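Local coordinates for carbohydrate binding module (Escherichia coli, PDB 2XFD), which binds carbohydrate in a calcium-dependent manner, as a small beta-sandwich module captured here with the disaccharide cellobiose, at residues N3-G14 and L32-T43; V69-Q79 and N103-V111. All blocks are in the same frame, centred on the assembly; numbering follows the deposited sequence. Where two conformers were deposited one is given.

Along the chain interaction 1 comes wholly before interaction 2, and their centres lie about 13 Å apart in the same beta-sandwich. Interaction 1 pairs strands 4-11 and 37-42 within one sheet; interaction 2 spans the two sheets, joining strand 72-75 of that sheet to strand 104-110 of the other. Strand 62-69 lies between 4-11 and 72-75 and pairs with both. The contacts meet near the chain ends, where Ser4 O probably accepts a hydrogen bond from Asn70 N, and Asn3 packs on Val111. Interaction 2 also holds two ligands of one calcium ion, whereas the other calcium, at the sugar, lies about 7 Å from the side chain of Val12 in interaction 1.

Interaction 1: N3-G14 and L32-T43; sequences NSITVRARGVNG and LTTAMQDYTAST
Arg8 and Asp38 form a salt bridge, with NH2 of Arg8 3.0 Å from OD1 of Asp38. The acceptor lies near the guanidinium plane, yet the donor approaches from above the carboxylate, the two planes standing 74° apart. They are a non-hydrogen-bonded pair of the antiparallel strands 4-11 and 37-42, the latter an edge strand of one sheet of the beta-sandwich. With CG anti to the backbone N (chi1 -176°) and a bend at chi2, the long arginine chain can reach over Met36, whose CB is 3.6 Å from NE of Arg8 and whose carbonyl carbon sits over one guanidinium face. Water 2 accepts from NH1 of Arg8 and donates to Met36 O. Putting a leucine at Arg8 would probably leave the Asp38 carboxylate without its charge partner and the Met36 backbone without its flat cover.

On the same face, OG1 of Thr6 and OG1 of Thr40 share a hydrogen bond of 2.7 Å; small hydroxyl residues suit this solvent-facing side, as they can link across the pair. Reciprocal backbone bonds join Ile5 with Ala41, Val7 with Tyr39 and Ala9 with Gln37; beyond them Gly11 N reaches Thr33 O at 2.8 Å.

The other face carries Ile5, Val7, Ala9, Tyr39 and Ala41. Here Val7, Tyr39 and Ala41 meet Trp30 of strand 25-31, in the opposing sheet; the small alanine lets its strand lie close, while Val7 and Tyr39 fill the space against the indole. The Tyr39 ring presents its edge to Val7 O and Ala9 O, and its hydroxyl bonds to water 3. CD1 of Leu32 packs 4.1 Å from CB of Ala9. Back on the Arg8 side, Met36, bent at chi2, brings SD to 3.6 Å from Ala9 C and CE to 4.0 Å from CG of Arg10.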
loop_
_atom_site.group_PDB
_atom_site.type_symbol
_atom_site.label_atom_id
_atom_site.label_comp_id
_atom_site.label_asym_id
_atom_site.label_seq_id
_atom_site.Cartn_x
_atom_site.Cartn_y
_atom_site.Cartn_z
ATOM N N ASN A 3 3.116 -9.623 15.323
ATOM C CA ASN A 3 2.105 -8.690 14.812
ATOM C C ASN A 3 1.393 -9.242 13.652
ATOM O O ASN A 3 1.962 -10.089 12.907
ATOM C CB ASN A 3 2.855 -7.414 14.448
ATOM C CG ASN A 3 3.572 -6.886 15.683
ATOM O OD1 ASN A 3 2.933 -6.543 16.645
ATOM N ND2 ASN A 3 4.913 -6.803 15.624
ATOM N N SER A 4 0.158 -8.869 13.475
ATOM C CA SER A 4 -0.669 -9.250 12.334
ATOM C C SER A 4 -1.058 -8.011 11.567
ATOM O O SER A 4 -1.524 -7.039 12.157
ATOM C CB SER A 4 -1.925 -10.004 12.835
ATOM O OG SER A 4 -2.642 -10.486 11.718
ATOM N N ILE A 5 -0.863 -8.056 10.260
ATOM C CA ILE A 5 -1.204 -6.947 9.397
ATOM C C ILE A 5 -2.030 -7.442 8.239
ATOM O O ILE A 5 -1.638 -8.387 7.519
ATOM C CB ILE A 5 0.072 -6.204 8.849
ATOM C CG1 ILE A 5 0.889 -5.715 10.008
ATOM C CG2 ILE A 5 -0.368 -5.083 7.929
ATOM C CD1 ILE A 5 2.287 -5.184 9.601
ATOM N N THR A 6 -3.185 -6.842 8.018
ATOM C CA THR A 6 -4.046 -7.115 6.875
ATOM C C THR A 6 -4.064 -5.885 5.949
ATOM O O THR A 6 -4.260 -4.778 6.451
ATOM C CB THR A 6 -5.444 -7.483 7.268
ATOM O OG1 THR A 6 -5.420 -8.669 8.035
ATOM C CG2 THR A 6 -6.398 -7.651 6.125
ATOM N N VAL A 7 -3.815 -6.067 4.664
ATOM C CA VAL A 7 -3.901 -5.046 3.668
ATOM C C VAL A 7 -5.184 -5.273 2.867
ATOM O O VAL A 7 -5.391 -6.365 2.355
ATOM C CB VAL A 7 -2.673 -5.067 2.760
ATOM C CG1 VAL A 7 -2.767 -4.011 1.654
ATOM C CG2 VAL A 7 -1.417 -4.917 3.565
ATOM N N ARG A 8 -6.027 -4.242 2.726
ATOM C CA ARG A 8 -7.200 -4.314 1.859
ATOM C C ARG A 8 -6.908 -3.437 0.632
ATOM O O ARG A 8 -6.750 -2.228 0.764
ATOM C CB ARG A 8 -8.446 -3.829 2.593
ATOM C CG ARG A 8 -9.669 -3.999 1.696
ATOM C CD ARG A 8 -10.897 -4.258 2.318
ATOM N NE ARG A 8 -11.992 -4.623 1.484
ATOM C CZ ARG A 8 -12.489 -5.845 1.226
ATOM N NH1 ARG A 8 -13.604 -5.914 0.518
ATOM N NH2 ARG A 8 -11.886 -6.952 1.602
ATOM N N ALA A 9 -6.806 -4.048 -0.550
ATOM C CA ALA A 9 -6.372 -3.348 -1.735
ATOM C C ALA A 9 -6.859 -4.030 -2.988
ATOM O O ALA A 9 -7.267 -5.206 -2.958
ATOM C CB ALA A 9 -4.879 -3.236 -1.748
ATOM N N ARG A 10 -6.748 -3.297 -4.091
ATOM C CA ARG A 10 -7.046 -3.791 -5.426
ATOM C C ARG A 10 -6.113 -3.156 -6.423
ATOM O O ARG A 10 -5.549 -2.081 -6.168
ATOM C CB ARG A 10 -8.505 -3.490 -5.848
ATOM C CG ARG A 10 -8.769 -2.053 -6.208
ATOM C CD ARG A 10 -10.173 -1.780 -6.639
ATOM N NE ARG A 10 -10.372 -0.468 -7.232
ATOM C CZ ARG A 10 -10.359 -0.218 -8.553
ATOM N NH1 ARG A 10 -10.721 0.969 -8.975
ATOM N NH2 ARG A 10 -9.983 -1.146 -9.413
ATOM N N GLY A 11 -6.015 -3.810 -7.567
ATOM C CA GLY A 11 -5.466 -3.203 -8.759
ATOM C C GLY A 11 -6.601 -2.779 -9.694
ATOM O O GLY A 11 -7.766 -3.079 -9.458
ATOM N N VAL A 12 -6.189 -2.082 -10.737
ATOM C CA VAL A 12 -7.124 -1.720 -11.788
ATOM C C VAL A 12 -7.158 -2.734 -12.936
ATOM O O VAL A 12 -8.202 -2.943 -13.514
ATOM C CB VAL A 12 -6.893 -0.303 -12.268
ATOM C CG1 VAL A 12 -7.009 0.707 -11.200
ATOM C CG2 VAL A 12 -5.822 -0.119 -12.969
ATOM N N ASN A 13 -6.037 -3.390 -13.237
ATOM C CA ASN A 13 -6.083 -4.400 -14.284
ATOM C C ASN A 13 -5.767 -5.822 -13.840
ATOM O O ASN A 13 -5.970 -6.724 -14.645
ATOM C CB ASN A 13 -5.263 -4.016 -15.534
ATOM C CG ASN A 13 -3.798 -4.286 -15.410
ATOM O OD1 ASN A 13 -3.252 -4.712 -14.378
ATOM N ND2 ASN A 13 -3.115 -4.034 -16.505
ATOM N N GLY A 14 -5.384 -6.049 -12.603
ATOM C CA GLY A 14 -5.162 -7.368 -12.099
ATOM C C GLY A 14 -3.764 -7.931 -12.252
ATOM O O GLY A 14 -3.542 -9.113 -11.949
ATOM N N LEU A 32 -2.438 -8.414 -6.975
ATOM C CA LEU A 32 -3.788 -7.976 -6.694
ATOM C C LEU A 32 -4.776 -8.399 -7.764
ATOM O O LEU A 32 -4.390 -8.659 -8.905
ATOM C CB LEU A 32 -3.828 -6.480 -6.481
ATOM C CG LEU A 32 -2.941 -5.936 -5.340
ATOM C CD1 LEU A 32 -3.068 -4.470 -5.233
ATOM C CD2 LEU A 32 -3.248 -6.588 -4.026
ATOM N N THR A 33 -6.045 -8.446 -7.383
ATOM C CA THR A 33 -7.112 -8.572 -8.362
ATOM C C THR A 33 -7.740 -7.202 -8.572
ATOM O O THR A 33 -7.394 -6.247 -7.899
ATOM C CB THR A 33 -8.147 -9.588 -7.819
ATOM O OG1 THR A 33 -8.795 -8.959 -6.691
ATOM C CG2 THR A 33 -7.563 -10.930 -7.506
ATOM N N THR A 34 -8.806 -7.160 -9.408
ATOM C CA THR A 34 -9.459 -5.938 -9.730
ATOM C C THR A 34 -10.545 -5.534 -8.726
ATOM O O THR A 34 -11.246 -4.550 -8.947
ATOM C CB THR A 34 -10.044 -5.935 -11.145
ATOM O OG1 THR A 34 -11.037 -6.980 -11.146
ATOM C CG2 THR A 34 -9.019 -6.161 -12.177
ATOM N N ALA A 35 -10.722 -6.282 -7.643
ATOM C CA ALA A 35 -11.665 -5.976 -6.582
ATOM C C ALA A 35 -10.908 -5.944 -5.277
ATOM O O ALA A 35 -9.964 -6.664 -5.045
ATOM C CB ALA A 35 -12.821 -6.948 -6.500
ATOM N N MET A 36 -11.435 -5.138 -4.335
ATOM C CA MET A 36 -10.844 -5.112 -2.993
ATOM C C MET A 36 -10.862 -6.450 -2.389
ATOM O O MET A 36 -11.910 -7.137 -2.350
ATOM C CB MET A 36 -11.605 -4.115 -2.091
ATOM C CG MET A 36 -11.433 -2.652 -2.448
ATOM S SD MET A 36 -9.748 -2.130 -2.164
ATOM C CE MET A 36 -9.871 -0.450 -2.668
ATOM N N GLN A 37 -9.735 -6.877 -1.820
ATOM C CA GLN A 37 -9.600 -8.129 -1.117
ATOM C C GLN A 37 -8.628 -7.919 0.036
ATOM O O GLN A 37 -7.845 -6.972 0.033
ATOM C CB GLN A 37 -9.129 -9.314 -1.969
ATOM C CG GLN A 37 -10.046 -9.627 -3.144
ATOM C CD GLN A 37 -11.407 -10.152 -2.854
ATOM O OE1 GLN A 37 -12.212 -10.279 -3.822
ATOM N NE2 GLN A 37 -11.705 -10.470 -1.670
ATOM N N ASP A 38 -8.665 -8.832 0.993
ATOM C CA ASP A 38 -7.780 -8.824 2.137
ATOM C C ASP A 38 -6.580 -9.697 1.954
ATOM O O ASP A 38 -6.708 -10.832 1.427
ATOM C CB ASP A 38 -8.495 -9.354 3.369
ATOM C CG ASP A 38 -9.538 -8.480 3.888
ATOM O OD1 ASP A 38 -9.679 -7.327 3.524
ATOM O OD2 ASP A 38 -10.279 -9.002 4.815
ATOM N N TYR A 39 -5.428 -9.243 2.357
ATOM C CA TYR A 39 -4.161 -9.934 2.272
ATOM C C TYR A 39 -3.506 -9.831 3.634
ATOM O O TYR A 39 -3.293 -8.716 4.122
ATOM C CB TYR A 39 -3.268 -9.256 1.204
ATOM C CG TYR A 39 -3.885 -9.255 -0.183
ATOM C CD1 TYR A 39 -3.657 -10.285 -1.042
ATOM C CD2 TYR A 39 -4.770 -8.269 -0.578
ATOM C CE1 TYR A 39 -4.272 -10.344 -2.301
ATOM C CE2 TYR A 39 -5.374 -8.325 -1.804
ATOM C CZ TYR A 39 -5.124 -9.360 -2.689
ATOM O OH TYR A 39 -5.737 -9.457 -3.893
ATOM N N THR A 40 -3.174 -10.943 4.265
ATOM C CA THR A 40 -2.722 -10.928 5.672
ATOM C C THR A 40 -1.364 -11.537 5.797
ATOM O O THR A 40 -1.066 -12.577 5.208
ATOM C CB THR A 40 -3.743 -11.642 6.576
ATOM O OG1 THR A 40 -4.972 -10.911 6.508
ATOM C CG2 THR A 40 -3.314 -11.691 7.995
ATOM N N ALA A 41 -0.519 -10.922 6.616
ATOM C CA ALA A 41 0.779 -11.466 6.970
ATOM C C ALA A 41 1.081 -11.172 8.417
ATOM O O ALA A 41 0.536 -10.296 9.031
ATOM C CB ALA A 41 1.876 -10.908 6.087
ATOM N N SER A 42 2.030 -11.939 8.931
ATOM C CA SER A 42 2.550 -11.852 10.277
ATOM C C SER A 42 3.966 -11.333 10.246
ATOM O O SER A 42 4.704 -11.623 9.295
ATOM C CB SER A 42 2.652 -13.272 10.935
ATOM O OG SER A 42 1.375 -13.870 11.134
ATOM N N THR A 43 4.376 -10.608 11.265
ATOM C CA THR A 43 5.767 -10.194 11.381
ATOM C C THR A 43 6.079 -9.892 12.873
ATOM O O THR A 43 5.255 -9.337 13.602
ATOM C CB THR A 43 6.079 -8.944 10.535
ATOM O OG1 THR A 43 7.461 -8.624 10.609
ATOM C CG2 THR A 43 5.266 -7.732 10.903
HETATM O O HOH W 1 -1.247 -12.718 10.823
HETATM O O HOH W 2 -13.632 -8.807 -0.127
HETATM O O HOH W 3 -7.214 -7.400 -4.739
#

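Interaction 2: V69-Q79 and N103-V111; sequences VNGQTRQAENQ and NGYISFGNV. With CA (calcium ion), chain D.
Arg74 gives its guanidinium to the chain's C-terminal backbone: NH1 donates to Phe108 O and to Asn110 O, both at 2.9 Å, and NH2 donates to Val111 O at 3.1 Å. The three carbonyls gather at the edge of the group, near its plane, though NH1 and NH2 stand above the carbonyl planes of Asn110 and Val111. Only an arginine offers so many N-H bonds in one flat group. Its chain runs extended from CG to NE, and NE bonds to OE1 of Gln72 at 2.9 Å, which fixes the rotation of the plane. CG2 of Val69 covers one face, over its centre.

Beside this, the Phe108 ring turns its edge to Arg74 O, with CE2 3.5 Å from that oxygen, and reaches Ala76, whose CB lies 3.9 Å from CZ of Phe108. The same small CB meets CD1 of Ile106. Gln79, bent at chi2 (-49°), sets its CG 3.6 Å from CD2 of Phe108 and gives a weak hydrogen bond from NE2 to Ser107 O.

These strands belong to opposite sheets of the beta-sandwich, the axes of segments 72-75 and 104-110 approaching to 8.7 Å, and side chains rather than backbone pairing close the space between them. Strands 62-69 and 48-53 supply Ile67 and Val51 around Phe108. Gln75, ending strand 72-75, binds a calcium ion through OE1 (2.3 Å), and Glu77, in the 3-10 segment 76-78, through both carboxylate oxygens. Asp65, Glu98 and water 5 also bind this ion.

At the other end, Val69 to Gln72 form a type I' turn, whose positive phi angles suit Asn70 and Gly71. Asn70 OD1 accepts from Ser4 N, while its ND2 donates to Asn3 OD1 and to water 4, which donates to Val111 O.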
loop_
_atom_site.group_PDB
_atom_site.type_symbol
_atom_site.label_atom_id
_atom_site.label_comp_id
_atom_site.label_asym_id
_atom_site.label_seq_id
_atom_site.Cartn_x
_atom_site.Cartn_y
_atom_site.Cartn_z
ATOM N N VAL A 69 -3.733 -3.289 11.672
ATOM C CA VAL A 69 -2.533 -3.642 12.416
ATOM C C VAL A 69 -2.938 -4.097 13.795
ATOM O O VAL A 69 -3.390 -3.264 14.600
ATOM C CB VAL A 69 -1.539 -2.471 12.485
ATOM C CG1 VAL A 69 -0.270 -2.921 13.194
ATOM C CG2 VAL A 69 -1.247 -1.893 11.130
ATOM N N ASN A 70 -2.842 -5.376 14.119
ATOM C CA ASN A 70 -3.255 -5.881 15.407
ATOM C C ASN A 70 -4.637 -5.376 15.778
ATOM O O ASN A 70 -4.930 -5.008 16.942
ATOM C CB ASN A 70 -2.205 -5.560 16.486
ATOM C CG ASN A 70 -0.866 -6.187 16.207
ATOM O OD1 ASN A 70 -0.835 -7.338 15.732
ATOM N ND2 ASN A 70 0.234 -5.470 16.506
ATOM N N GLY A 71 -5.558 -5.387 14.814
ATOM C CA GLY A 71 -6.910 -5.011 15.015
ATOM C C GLY A 71 -7.273 -3.567 14.814
ATOM O O GLY A 71 -8.459 -3.252 14.819
ATOM N N GLN A 72 -6.277 -2.693 14.608
ATOM C CA GLN A 72 -6.544 -1.275 14.402
ATOM C C GLN A 72 -6.556 -0.947 12.901
ATOM O O GLN A 72 -5.526 -1.113 12.235
ATOM C CB GLN A 72 -5.474 -0.440 15.090
ATOM C CG GLN A 72 -5.786 1.068 15.007
ATOM C CD GLN A 72 -4.649 1.889 15.498
ATOM O OE1 GLN A 72 -3.557 1.827 14.940
ATOM N NE2 GLN A 72 -4.883 2.688 16.561
ATOM N N THR A 73 -7.684 -0.504 12.406
ATOM C CA THR A 73 -7.778 -0.055 11.010
ATOM C C THR A 73 -7.081 1.282 10.853
ATOM O O THR A 73 -7.379 2.208 11.635
ATOM C CB THR A 73 -9.224 -0.000 10.562
ATOM O OG1 THR A 73 -9.793 -1.309 10.557
ATOM C CG2 THR A 73 -9.409 0.572 9.188
ATOM N N ARG A 74 -6.229 1.421 9.863
ATOM C CA ARG A 74 -5.542 2.647 9.519
ATOM C C ARG A 74 -5.865 2.931 8.060
ATOM O O ARG A 74 -5.414 2.201 7.175
ATOM C CB ARG A 74 -4.033 2.485 9.770
ATOM C CG ARG A 74 -3.668 2.067 11.184
ATOM C CD ARG A 74 -2.203 2.020 11.338
ATOM N NE ARG A 74 -1.802 1.489 12.644
ATOM C CZ ARG A 74 -0.564 1.265 13.022
ATOM N NH1 ARG A 74 0.456 1.577 12.258
ATOM N NH2 ARG A 74 -0.336 0.661 14.205
ATOM N N GLN A 75 -6.683 3.923 7.806
ATOM C CA GLN A 75 -7.119 4.235 6.443
ATOM C C GLN A 75 -5.959 4.751 5.604
ATOM O O GLN A 75 -5.218 5.626 6.059
ATOM C CB GLN A 75 -8.194 5.258 6.463
ATOM C CG GLN A 75 -9.520 4.836 7.095
ATOM C CD GLN A 75 -10.247 3.774 6.322
ATOM O OE1 GLN A 75 -10.043 3.575 5.142
ATOM N NE2 GLN A 75 -11.134 3.042 7.009
ATOM N N ALA A 76 -5.827 4.308 4.359
ATOM C CA ALA A 76 -4.758 4.840 3.499
ATOM C C ALA A 76 -4.851 6.336 3.311
ATOM O O ALA A 76 -3.836 7.035 3.317
ATOM C CB ALA A 76 -4.788 4.077 2.172
ATOM N N GLU A 77 -6.076 6.841 3.131
ATOM C CA GLU A 77 -6.329 8.246 2.902
ATOM C C GLU A 77 -6.069 9.117 4.114
ATOM O O GLU A 77 -6.019 10.330 3.993
ATOM C CB GLU A 77 -7.757 8.458 2.353
ATOM C CG GLU A 77 -8.899 8.015 3.288
ATOM C CD GLU A 77 -9.321 6.579 3.128
ATOM O OE1 GLU A 77 -10.541 6.304 3.261
ATOM O OE2 GLU A 77 -8.471 5.681 2.937
ATOM N N ASN A 78 -5.896 8.492 5.294
ATOM C CA ASN A 78 -5.518 9.227 6.509
ATOM C C ASN A 78 -4.013 9.320 6.699
ATOM O O ASN A 78 -3.596 9.899 7.688
ATOM C CB ASN A 78 -6.215 8.611 7.744
ATOM C CG ASN A 78 -7.720 8.792 7.713
ATOM O OD1 ASN A 78 -8.256 9.568 6.920
ATOM N ND2 ASN A 78 -8.413 8.099 8.575
ATOM N N GLN A 79 -3.238 8.808 5.781
ATOM C CA GLN A 79 -1.792 8.818 5.900
ATOM C C GLN A 79 -1.202 9.986 5.143
ATOM O O GLN A 79 -1.491 10.176 3.949
ATOM C CB GLN A 79 -1.184 7.497 5.435
ATOM C CG GLN A 79 -1.787 6.260 6.020
ATOM C CD GLN A 79 -1.930 6.288 7.533
ATOM O OE1 GLN A 79 -3.102 5.976 8.047
ATOM N NE2 GLN A 79 -0.985 6.596 8.227
ATOM N N ASN A 103 4.950 3.816 -9.193
ATOM C CA ASN A 103 5.688 3.083 -8.194
ATOM C C ASN A 103 5.940 3.990 -6.969
ATOM O O ASN A 103 6.291 5.145 -7.149
ATOM C CB ASN A 103 7.014 2.532 -8.710
ATOM C CG ASN A 103 6.853 1.394 -9.682
ATOM O OD1 ASN A 103 5.900 0.612 -9.584
ATOM N ND2 ASN A 103 7.772 1.324 -10.619
ATOM N N GLY A 104 5.750 3.486 -5.766
ATOM C CA GLY A 104 5.818 4.286 -4.605
ATOM C C GLY A 104 5.063 3.587 -3.483
ATOM O O GLY A 104 4.662 2.422 -3.649
ATOM N N TYR A 105 4.894 4.259 -2.365
ATOM C CA TYR A 105 4.318 3.625 -1.191
ATOM C C TYR A 105 3.451 4.583 -0.397
ATOM O O TYR A 105 3.600 5.785 -0.476
ATOM C CB TYR A 105 5.421 3.026 -0.288
ATOM C CG TYR A 105 6.371 4.048 0.306
ATOM C CD1 TYR A 105 7.593 4.324 -0.254
ATOM C CD2 TYR A 105 6.028 4.792 1.390
ATOM C CE1 TYR A 105 8.465 5.302 0.316
ATOM C CE2 TYR A 105 6.883 5.726 1.929
ATOM C CZ TYR A 105 8.049 5.962 1.409
ATOM O OH TYR A 105 8.909 6.881 1.989
ATOM N N ILE A 106 2.605 3.999 0.413
ATOM C CA ILE A 106 1.872 4.672 1.489
ATOM C C ILE A 106 2.494 4.252 2.785
ATOM O O ILE A 106 2.660 3.041 3.030
ATOM C CB ILE A 106 0.370 4.373 1.459
ATOM C CG1 ILE A 106 -0.214 4.665 0.090
ATOM C CG2 ILE A 106 -0.309 5.157 2.549
ATOM C CD1 ILE A 106 -1.604 4.190 -0.133
ATOM N N SER A 107 2.844 5.201 3.650
ATOM C CA SER A 107 3.364 4.906 4.971
ATOM C C SER A 107 2.268 4.967 5.990
ATOM O O SER A 107 1.507 5.901 6.059
ATOM C CB SER A 107 4.408 5.923 5.378
ATOM O OG SER A 107 4.840 5.717 6.698
ATOM N N PHE A 108 2.186 3.917 6.833
ATOM C CA PHE A 108 1.146 3.782 7.848
ATOM C C PHE A 108 1.693 3.921 9.272
ATOM O O PHE A 108 1.022 3.626 10.237
ATOM C CB PHE A 108 0.402 2.451 7.718
ATOM C CG PHE A 108 -0.401 2.366 6.444
ATOM C CD1 PHE A 108 0.152 1.959 5.260
ATOM C CD2 PHE A 108 -1.738 2.664 6.444
ATOM C CE1 PHE A 108 -0.594 1.889 4.115
ATOM C CE2 PHE A 108 -2.504 2.568 5.326
ATOM C CZ PHE A 108 -1.947 2.189 4.133
ATOM N N GLY A 109 2.890 4.444 9.402
ATOM C CA GLY A 109 3.498 4.614 10.737
ATOM C C GLY A 109 4.035 3.289 11.248
ATOM O O GLY A 109 4.011 2.265 10.605
ATOM N N ASN A 110 4.584 3.336 12.460
ATOM C CA ASN A 110 5.164 2.148 13.053
ATOM C C ASN A 110 4.125 1.103 13.471
ATOM O O ASN A 110 2.959 1.418 13.687
ATOM C CB ASN A 110 5.958 2.535 14.330
ATOM C CG ASN A 110 7.187 3.378 14.009
ATOM O OD1 ASN A 110 7.662 4.070 14.948
ATOM N ND2 ASN A 110 7.719 3.334 12.862
ATOM N N VAL A 111 4.583 -0.124 13.493
ATOM C CA VAL A 111 3.694 -1.185 13.925
ATOM C C VAL A 111 3.088 -0.906 15.243
ATOM O O VAL A 111 1.899 -0.968 15.513
ATOM C CB VAL A 111 4.403 -2.608 13.909
ATOM C CG1 VAL A 111 3.517 -3.711 14.501
ATOM C CG2 VAL A 111 4.905 -2.956 12.567
HETATM CA CA CA D . -10.132 3.873 2.844
HETATM O O HOH W 4 0.155 -2.571 16.999
HETATM O O HOH W 5 -12.501 3.973 2.998
#